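Local coordinates for Cas13d (uncultured Ruminococcus sp, PDB 6IV9), which binds CRISPR RNA and, through its two HEPN domains, governs maturation of that RNA and cleavage of target RNA, at residues Q171-Y174 with N175-I179; G467-I470 with K471-K475; Q557-T560 with N561-I565. The protein carries 2 engineered substitutions. All blocks are in the same frame, centred on the assembly; numbering follows the deposited sequence. Where two conformers were deposited one is given.

Contact 1: residues Q171-Y174 with N175-I179; sequences QLIY and NILDI. With nucleotides of chain B.
Tyr174 and Leu177 meet ring to methyl: Leu177 CD1 sits 4.2 Å from the centroid of the Tyr174 ring, a CH-pi contact over the face. The opposite face takes the sugar of C24 of chain B, whose C5' lies 3.8 Å from Tyr174 CG, while the phenol hydroxyl is hydrogen-bonded to Asp147. Asn175 folds its amide back along the helix, with CG anti to its carbonyl carbon (chi1 -83°), and gives ND2 to Gln171 O at 3.0 Å. The donor stands 34° out of that carbonyl plane, and Asn175 OD1 is taken by Asn527 of helix 511-535. This side-chain bond adds to the i to i+4 backbone bonds of the buried alpha helix 168-197, such as Leu177 N to Ile173 O; one flank of the helix lines the RNA. Gln171 reaches U23 of chain B with its extended side chain: the ribose O2' donates to Gln171 OE1 at 2.7 Å, and Gln171 CG lies 3.2 Å from O4' of C24 of chain B. With an alanine here, the U23 2'-hydroxyl would probably lose its acceptor and a gap would open beside the C24 sugar.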
loop_
_atom_site.group_PDB
_atom_site.type_symbol
_atom_site.label_atom_id
_atom_site.label_comp_id
_atom_site.label_asym_id
_atom_site.label_seq_id
_atom_site.Cartn_x
_atom_site.Cartn_y
_atom_site.Cartn_z
ATOM N N GLN A 171 -17.958 11.458 -9.810
ATOM C CA GLN A 171 -17.452 11.009 -8.492
ATOM C C GLN A 171 -17.141 9.505 -8.544
ATOM O O GLN A 171 -16.148 9.095 -8.003
ATOM C CB GLN A 171 -18.420 11.427 -7.394
ATOM C CG GLN A 171 -18.548 12.934 -7.242
ATOM C CD GLN A 171 -19.417 13.295 -6.066
ATOM O OE1 GLN A 171 -19.121 12.976 -4.933
ATOM N NE2 GLN A 171 -20.518 13.950 -6.350
ATOM N N LEU A 172 -18.005 8.731 -9.179
ATOM C CA LEU A 172 -17.734 7.284 -9.325
ATOM C C LEU A 172 -16.460 7.117 -10.157
ATOM O O LEU A 172 -15.599 6.377 -9.757
ATOM C CB LEU A 172 -18.929 6.643 -10.031
ATOM C CG LEU A 172 -18.850 5.142 -10.272
ATOM C CD1 LEU A 172 -20.228 4.569 -10.543
ATOM C CD2 LEU A 172 -17.913 4.830 -11.413
ATOM N N ILE A 173 -16.343 7.875 -11.241
ATOM C CA ILE A 173 -15.177 7.784 -12.166
ATOM C C ILE A 173 -13.866 8.124 -11.445
ATOM O O ILE A 173 -12.937 7.386 -11.618
ATOM C CB ILE A 173 -15.372 8.676 -13.394
ATOM C CG1 ILE A 173 -16.477 8.139 -14.300
ATOM C CG2 ILE A 173 -14.062 8.834 -14.133
ATOM C CD1 ILE A 173 -16.948 9.111 -15.335
ATOM N N TYR A 174 -13.845 9.145 -10.589
ATOM C CA TYR A 174 -12.607 9.519 -9.852
ATOM C C TYR A 174 -12.170 8.344 -8.976
ATOM O O TYR A 174 -10.998 8.196 -8.751
ATOM C CB TYR A 174 -12.700 10.879 -9.148
ATOM C CG TYR A 174 -12.215 12.013 -10.005
ATOM C CD1 TYR A 174 -12.940 12.405 -11.101
ATOM C CD2 TYR A 174 -11.000 12.636 -9.792
ATOM C CE1 TYR A 174 -12.510 13.416 -11.932
ATOM C CE2 TYR A 174 -10.546 13.655 -10.616
ATOM C CZ TYR A 174 -11.310 14.044 -11.698
ATOM O OH TYR A 174 -10.910 15.019 -12.560
ATOM N N ASN A 175 -13.125 7.587 -8.459
ATOM C CA ASN A 175 -12.795 6.386 -7.658
ATOM C C ASN A 175 -12.077 5.359 -8.546
ATOM O O ASN A 175 -11.158 4.733 -8.068
ATOM C CB ASN A 175 -14.009 5.848 -6.918
ATOM C CG ASN A 175 -14.219 6.592 -5.624
ATOM O OD1 ASN A 175 -13.533 6.352 -4.662
ATOM N ND2 ASN A 175 -15.135 7.526 -5.607
ATOM N N ILE A 176 -12.538 5.181 -9.784
ATOM C CA ILE A 176 -11.852 4.256 -10.730
ATOM C C ILE A 176 -10.454 4.797 -11.053
ATOM O O ILE A 176 -9.541 4.030 -11.065
ATOM C CB ILE A 176 -12.680 3.971 -11.992
ATOM C CG1 ILE A 176 -14.038 3.356 -11.656
ATOM C CG2 ILE A 176 -11.895 3.102 -12.946
ATOM C CD1 ILE A 176 -14.977 3.275 -12.813
ATOM N N LEU A 177 -10.303 6.104 -11.237
ATOM C CA LEU A 177 -8.964 6.668 -11.538
ATOM C C LEU A 177 -8.008 6.390 -10.371
ATOM O O LEU A 177 -6.859 6.161 -10.635
ATOM C CB LEU A 177 -9.078 8.162 -11.812
ATOM C CG LEU A 177 -9.963 8.538 -12.992
ATOM C CD1 LEU A 177 -9.913 10.032 -13.241
ATOM C CD2 LEU A 177 -9.590 7.758 -14.229
ATOM N N ASP A 178 -8.511 6.442 -9.136
ATOM C CA ASP A 178 -7.718 6.171 -7.908
ATOM C C ASP A 178 -7.227 4.719 -7.918
ATOM O O ASP A 178 -6.133 4.473 -7.481
ATOM C CB ASP A 178 -8.505 6.475 -6.640
ATOM C CG ASP A 178 -8.668 7.958 -6.381
ATOM O OD1 ASP A 178 -7.931 8.720 -6.984
ATOM O OD2 ASP A 178 -9.530 8.324 -5.586
ATOM N N ILE A 179 -8.074 3.804 -8.373
ATOM C CA ILE A 179 -7.679 2.375 -8.463
ATOM C C ILE A 179 -6.496 2.280 -9.430
ATOM O O ILE A 179 -5.554 1.586 -9.142
ATOM C CB ILE A 179 -8.863 1.525 -8.955
ATOM C CG1 ILE A 179 -9.938 1.383 -7.878
ATOM C CG2 ILE A 179 -8.389 0.177 -9.459
ATOM C CD1 ILE A 179 -11.216 0.768 -8.352
ATOM P P U B 23 -17.456 15.913 -0.386
ATOM O OP1 U B 23 -18.815 15.504 -0.780
ATOM O OP2 U B 23 -16.962 15.705 0.959
ATOM O "O5'" U B 23 -16.488 15.125 -1.389
ATOM C "C5'" U B 23 -15.078 14.932 -1.130
ATOM C "C4'" U B 23 -14.611 13.703 -1.910
ATOM O "O4'" U B 23 -15.235 12.550 -1.289
ATOM C "C3'" U B 23 -15.086 13.676 -3.371
ATOM O "O3'" U B 23 -14.071 13.156 -4.203
ATOM C "C2'" U B 23 -16.263 12.733 -3.351
ATOM O "O2'" U B 23 -16.584 12.155 -4.616
ATOM C "C1'" U B 23 -15.844 11.733 -2.269
ATOM N N1 U B 23 -17.024 11.086 -1.677
ATOM C C2 U B 23 -17.211 9.730 -1.884
ATOM O O2 U B 23 -16.435 9.051 -2.504
ATOM N N3 U B 23 -18.376 9.221 -1.369
ATOM C C4 U B 23 -19.350 9.894 -0.708
ATOM O O4 U B 23 -20.352 9.289 -0.332
ATOM C C5 U B 23 -19.080 11.285 -0.507
ATOM C C6 U B 23 -17.950 11.815 -0.978
ATOM P P C B 24 -13.013 14.137 -4.861
ATOM O OP1 C B 24 -11.990 13.291 -5.488
ATOM O OP2 C B 24 -12.739 15.228 -3.968
ATOM O "O5'" C B 24 -13.821 14.820 -6.061
ATOM C "C5'" C B 24 -13.809 14.234 -7.365
ATOM C "C4'" C B 24 -14.671 15.031 -8.312
ATOM O "O4'" C B 24 -16.072 14.880 -7.966
ATOM C "C3'" C B 24 -14.441 16.510 -8.269
ATOM O "O3'" C B 24 -13.327 16.812 -9.057
ATOM C "C2'" C B 24 -15.744 17.037 -8.866
ATOM O "O2'" C B 24 -15.755 16.930 -10.277
ATOM C "C1'" C B 24 -16.747 16.111 -8.204
ATOM N N1 C B 24 -17.325 16.596 -6.922
ATOM C C2 C B 24 -18.494 17.380 -6.970
ATOM O O2 C B 24 -18.970 17.673 -8.080
ATOM N N3 C B 24 -19.041 17.823 -5.813
ATOM C C4 C B 24 -18.513 17.445 -4.636
ATOM N N4 C B 24 -19.120 17.836 -3.512
ATOM C C5 C B 24 -17.344 16.630 -4.562
ATOM C C6 C B 24 -16.782 16.243 -5.719
#

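Contact 2: residues G467-I470 with K471-K475; sequences GDVI and KELGK. With nucleotides of chain B.
Val469 and Leu473, one helical turn apart, lie side by side and point the same way, with Val469 CG1 3.8 Å from Leu473 CD1. The valine methyl gets there by standing anti to its own backbone N (chi1 176°), beside its carbonyl carbon and so on the side of the following turn. Beneath this pair Leu473 N bonds to Val469 O at 2.8 Å, nearly in line with the carbonyl. The same i to i+4 pattern runs through Lys471 N to Gly467 O, Glu472 N to Asp468 O and Gly474 N to Ile470 O, each donor tilted 25° to 28° from the carbonyl plane.

The RNA lies against another flank. Ile470 puts CG2 at 3.3 Å from O2 of C45 of chain B, and its CD1 packs 3.8 Å from C1' of the same nucleotide, so both branches of the isoleucine border the base and sugar. Gly467 CA comes to 3.3 Å from N4 of C45 of chain B; a beta carbon at this position would run into that amino group.

Further out, Leu473 leans on Val339 and Leu343 of helix 338-347, and Gly474 O accepts a bond from Lys338 at the C-terminal end of the helix. At the other end, Asn466, the residue just before the helix, accepts from Val469 N through OD1, consistent with an N-cap. Asp468, Lys471 and Glu472 are exposed. The whole is a short, two-sided surface alpha helix, with one apolar flank on a neighbouring helix and another against a crRNA nucleotide.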
loop_
_atom_site.group_PDB
_atom_site.type_symbol
_atom_site.label_atom_id
_atom_site.label_comp_id
_atom_site.label_asym_id
_atom_site.label_seq_id
_atom_site.Cartn_x
_atom_site.Cartn_y
_atom_site.Cartn_z
ATOM N N GLY A 467 3.222 -21.654 28.894
ATOM C CA GLY A 467 3.606 -22.834 28.112
ATOM C C GLY A 467 2.993 -24.116 28.634
ATOM O O GLY A 467 2.629 -24.944 27.820
ATOM N N ASP A 468 2.893 -24.289 29.948
ATOM C CA ASP A 468 2.329 -25.567 30.455
ATOM C C ASP A 468 0.865 -25.724 30.045
ATOM O O ASP A 468 0.514 -26.773 29.541
ATOM C CB ASP A 468 2.567 -25.711 31.957
ATOM C CG ASP A 468 4.029 -25.959 32.289
ATOM O OD1 ASP A 468 4.658 -26.730 31.565
ATOM O OD2 ASP A 468 4.519 -25.375 33.258
ATOM N N VAL A 469 0.040 -24.711 30.265
ATOM C CA VAL A 469 -1.386 -24.810 29.853
ATOM C C VAL A 469 -1.488 -24.928 28.329
ATOM O O VAL A 469 -2.306 -25.698 27.841
ATOM C CB VAL A 469 -2.157 -23.577 30.327
ATOM C CG1 VAL A 469 -3.586 -23.606 29.845
ATOM C CG2 VAL A 469 -2.091 -23.427 31.826
ATOM N N ILE A 470 -0.709 -24.131 27.609
ATOM C CA ILE A 470 -0.823 -24.163 26.129
ATOM C C ILE A 470 -0.420 -25.541 25.605
ATOM O O ILE A 470 -1.083 -26.031 24.733
ATOM C CB ILE A 470 -0.051 -22.996 25.491
ATOM C CG1 ILE A 470 -0.660 -21.655 25.892
ATOM C CG2 ILE A 470 0.012 -23.158 23.991
ATOM C CD1 ILE A 470 0.216 -20.471 25.616
ATOM N N LYS A 471 0.632 -26.140 26.148
ATOM C CA LYS A 471 1.051 -27.495 25.708
ATOM C C LYS A 471 -0.062 -28.486 26.043
ATOM O O LYS A 471 -0.354 -29.342 25.233
ATOM C CB LYS A 471 2.346 -27.888 26.418
ATOM C CG LYS A 471 3.036 -29.150 25.933
ATOM C CD LYS A 471 4.337 -29.381 26.672
ATOM C CE LYS A 471 5.127 -30.585 26.205
ATOM N NZ LYS A 471 4.814 -31.785 27.013
ATOM N N GLU A 472 -0.663 -28.323 27.209
ATOM C CA GLU A 472 -1.745 -29.206 27.693
ATOM C C GLU A 472 -2.951 -29.114 26.755
ATOM O O GLU A 472 -3.471 -30.145 26.359
ATOM C CB GLU A 472 -2.139 -28.641 29.054
ATOM C CG GLU A 472 -2.953 -29.541 29.954
ATOM C CD GLU A 472 -2.747 -29.158 31.407
ATOM O OE1 GLU A 472 -2.091 -29.927 32.135
ATOM O OE2 GLU A 472 -3.204 -28.075 31.801
ATOM N N LEU A 473 -3.363 -27.897 26.417
ATOM C CA LEU A 473 -4.519 -27.686 25.513
ATOM C C LEU A 473 -4.219 -28.247 24.122
ATOM O O LEU A 473 -5.136 -28.701 23.476
ATOM C CB LEU A 473 -4.861 -26.202 25.504
ATOM C CG LEU A 473 -5.495 -25.733 26.799
ATOM C CD1 LEU A 473 -5.709 -24.242 26.800
ATOM C CD2 LEU A 473 -6.794 -26.461 27.044
ATOM N N GLY A 474 -2.971 -28.168 23.693
ATOM C CA GLY A 474 -2.560 -28.691 22.383
ATOM C C GLY A 474 -2.700 -30.193 22.277
ATOM O O GLY A 474 -3.028 -30.660 21.201
ATOM N N LYS A 475 -2.389 -30.918 23.349
ATOM C CA LYS A 475 -2.424 -32.407 23.347
ATOM C C LYS A 475 -3.825 -32.943 23.642
ATOM O O LYS A 475 -4.115 -34.058 23.240
ATOM C CB LYS A 475 -1.405 -32.951 24.353
ATOM C CG LYS A 475 0.042 -32.639 24.016
ATOM C CD LYS A 475 0.932 -33.851 24.032
ATOM C CE LYS A 475 1.361 -34.236 25.425
ATOM N NZ LYS A 475 0.539 -33.547 26.444
ATOM P P C B 45 -0.777 -22.868 19.374
ATOM O OP1 C B 45 -0.243 -24.121 19.992
ATOM O OP2 C B 45 -2.218 -22.568 19.620
ATOM O "O5'" C B 45 0.009 -21.595 19.906
ATOM C "C5'" C B 45 1.434 -21.595 19.896
ATOM C "C4'" C B 45 1.899 -20.408 20.686
ATOM O "O4'" C B 45 1.771 -20.692 22.102
ATOM C "C3'" C B 45 3.369 -20.043 20.553
ATOM O "O3'" C B 45 3.602 -19.252 19.409
ATOM C "C2'" C B 45 3.556 -19.158 21.771
ATOM O "O2'" C B 45 3.011 -17.869 21.723
ATOM C "C1'" C B 45 2.724 -19.904 22.809
ATOM N N1 C B 45 3.607 -20.712 23.680
ATOM C C2 C B 45 3.706 -22.094 23.538
ATOM O O2 C B 45 2.972 -22.670 22.728
ATOM N N3 C B 45 4.568 -22.776 24.331
ATOM C C4 C B 45 5.337 -22.117 25.201
ATOM N N4 C B 45 6.172 -22.824 25.962
ATOM C C5 C B 45 5.285 -20.703 25.332
ATOM C C6 C B 45 4.415 -20.048 24.564
#

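Contact 3: residues Q557-T560 with N561-I565; sequences QRIT and NELFI
Arg558 and Glu562 form the salt bridge of this helical turn. Arg558 NE donates to Glu562 OE2 at 2.8 Å, with an N-H...O angle of 146°. The carboxylate oxygen lies at the edge of the guanidinium, close to its plane, but the arginine meets that oxygen from above the carboxylate plane, and the two flat groups stand 83° apart. The arginine chain is extended from CG to NE, with CG anti to the backbone N (chi1 180°), which carries NE forward to the next turn. The glutamate sets its CG beside its own backbone N and so turns back toward the arginine; its OE2 also lies 3.3 Å from the aliphatic Arg558 CG.

Both charged groups have further partners. Glu562 OE1 accepts from Ser499 OG and from Leu496 N, and Arg558 NH2 donates to Asp494 O.

Among backbone bonds, Glu562 N to Arg558 O at 2.9 Å and Leu563 N to Ile559 O have their donors nearly in line with the carbonyl. Asn561 N to Gln557 O and Phe564 N to Thr560 O, each 3.2 Å, complete the run, and Thr560 OG1 turns back to Ser556 O, the previous turn's carbonyl.

Apolar contact comes from Ile559 and Leu563, which lie side by side. Ile559 CG2 and Leu563 CD2 are modelled 3.4 Å apart, shorter than normal for two methyl carbons, and with the leucine's unusual torsions its exact placing is doubtful. Phe525 and Ile522 of helix 511-535 cover this flank, while Phe564 packs on an RNA sugar.

Since both oxygens of the buried Glu562 carboxylate have donors, it is probably held as the anion, its rotation fixed; the bridge holds the two side chains together along one face of helix 556-570, and their outer bonds tie that helix to residues 494-499.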
loop_
_atom_site.group_PDB
_atom_site.type_symbol
_atom_site.label_atom_id
_atom_site.label_comp_id
_atom_site.label_asym_id
_atom_site.label_seq_id
_atom_site.Cartn_x
_atom_site.Cartn_y
_atom_site.Cartn_z
ATOM N N GLN A 557 -19.861 -4.284 -5.283
ATOM C CA GLN A 557 -20.150 -4.954 -3.873
ATOM C C GLN A 557 -19.446 -6.254 -3.463
ATOM O O GLN A 557 -18.872 -6.391 -2.431
ATOM C CB GLN A 557 -21.660 -5.060 -3.659
ATOM C CG GLN A 557 -22.040 -5.549 -2.270
ATOM C CD GLN A 557 -21.596 -4.612 -1.171
ATOM O OE1 GLN A 557 -20.506 -4.736 -0.609
ATOM N NE2 GLN A 557 -22.449 -3.659 -0.842
ATOM N N ARG A 558 -19.482 -7.201 -4.385
ATOM C CA ARG A 558 -18.823 -8.507 -4.226
ATOM C C ARG A 558 -17.306 -8.293 -4.197
ATOM O O ARG A 558 -16.662 -8.853 -3.349
ATOM C CB ARG A 558 -19.204 -9.376 -5.419
ATOM C CG ARG A 558 -18.586 -10.753 -5.374
ATOM C CD ARG A 558 -19.162 -11.684 -6.401
ATOM N NE ARG A 558 -18.580 -12.977 -6.171
ATOM C CZ ARG A 558 -18.788 -14.021 -6.931
ATOM N NH1 ARG A 558 -19.750 -13.989 -7.829
ATOM N NH2 ARG A 558 -18.039 -15.088 -6.798
ATOM N N ILE A 559 -16.782 -7.462 -5.090
ATOM C CA ILE A 559 -15.310 -7.233 -5.117
ATOM C C ILE A 559 -14.854 -6.607 -3.792
ATOM O O ILE A 559 -13.872 -7.055 -3.255
ATOM C CB ILE A 559 -14.909 -6.385 -6.330
ATOM C CG1 ILE A 559 -15.226 -7.099 -7.644
ATOM C CG2 ILE A 559 -13.458 -5.985 -6.245
ATOM C CD1 ILE A 559 -15.222 -6.205 -8.846
ATOM N N THR A 560 -15.611 -5.658 -3.266
ATOM C CA THR A 560 -15.207 -5.026 -1.992
ATOM C C THR A 560 -15.123 -6.096 -0.902
ATOM O O THR A 560 -14.160 -6.104 -0.173
ATOM C CB THR A 560 -16.257 -4.003 -1.550
ATOM O OG1 THR A 560 -16.398 -3.007 -2.549
ATOM C CG2 THR A 560 -15.909 -3.321 -0.254
ATOM N N ASN A 561 -16.114 -6.974 -0.826
ATOM C CA ASN A 561 -16.134 -8.041 0.202
ATOM C C ASN A 561 -14.986 -9.034 -0.001
ATOM O O ASN A 561 -14.354 -9.391 0.955
ATOM C CB ASN A 561 -17.475 -8.766 0.200
ATOM C CG ASN A 561 -18.634 -7.864 0.550
ATOM O OD1 ASN A 561 -18.460 -6.846 1.184
ATOM N ND2 ASN A 561 -19.826 -8.238 0.139
ATOM N N GLU A 562 -14.762 -9.473 -1.229
ATOM C CA GLU A 562 -13.689 -10.449 -1.544
ATOM C C GLU A 562 -12.302 -9.864 -1.276
ATOM O O GLU A 562 -11.456 -10.545 -0.754
ATOM C CB GLU A 562 -13.818 -10.884 -2.993
ATOM C CG GLU A 562 -15.149 -11.520 -3.257
ATOM C CD GLU A 562 -15.283 -12.205 -4.595
ATOM O OE1 GLU A 562 -14.464 -11.963 -5.464
ATOM O OE2 GLU A 562 -16.216 -12.983 -4.730
ATOM N N LEU A 563 -12.106 -8.611 -1.642
ATOM C CA LEU A 563 -10.803 -7.937 -1.452
ATOM C C LEU A 563 -10.505 -7.855 0.048
ATOM O O LEU A 563 -9.374 -7.942 0.424
ATOM C CB LEU A 563 -10.880 -6.570 -2.116
ATOM C CG LEU A 563 -10.117 -6.403 -3.420
ATOM C CD1 LEU A 563 -9.832 -7.682 -4.151
ATOM C CD2 LEU A 563 -10.704 -5.352 -4.312
ATOM N N PHE A 564 -11.528 -7.673 0.867
ATOM C CA PHE A 564 -11.309 -7.610 2.329
ATOM C C PHE A 564 -10.735 -8.953 2.799
ATOM O O PHE A 564 -9.829 -8.979 3.599
ATOM C CB PHE A 564 -12.624 -7.244 3.009
ATOM C CG PHE A 564 -12.524 -6.841 4.453
ATOM C CD1 PHE A 564 -12.231 -5.545 4.808
ATOM C CD2 PHE A 564 -12.776 -7.752 5.457
ATOM C CE1 PHE A 564 -12.168 -5.175 6.137
ATOM C CE2 PHE A 564 -12.713 -7.386 6.787
ATOM C CZ PHE A 564 -12.410 -6.100 7.123
ATOM N N ILE A 565 -11.288 -10.043 2.287
ATOM C CA ILE A 565 -10.798 -11.409 2.612
ATOM C C ILE A 565 -9.381 -11.600 2.063
ATOM O O ILE A 565 -8.561 -12.129 2.751
ATOM C CB ILE A 565 -11.779 -12.477 2.111
ATOM C CG1 ILE A 565 -13.092 -12.395 2.883
ATOM C CG2 ILE A 565 -11.166 -13.854 2.208
ATOM C CD1 ILE A 565 -14.250 -12.958 2.135
#

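How the contacts relate
All three contacts are short runs of alpha helix, each on a different one. Contact 1 is fully buried and contact 3 partly so; their centres are about 17 Å apart, and helix 511-535 packs against both, so they share a neighbour without touching. Contact 2 is a surface helix about 51 Å between centres from contact 1, across the chain's centre, and leans instead on helix 338-347. The chemistry follows the setting: contact 1 meets RNA through a hydrogen bond and ring packing, contact 2 mainly through aliphatic and backbone carbons, with its charged side chains left exposed. Contact 3 reaches the RNA through Phe564 and spends its charges on a salt bridge within the helix, its glutamate buried.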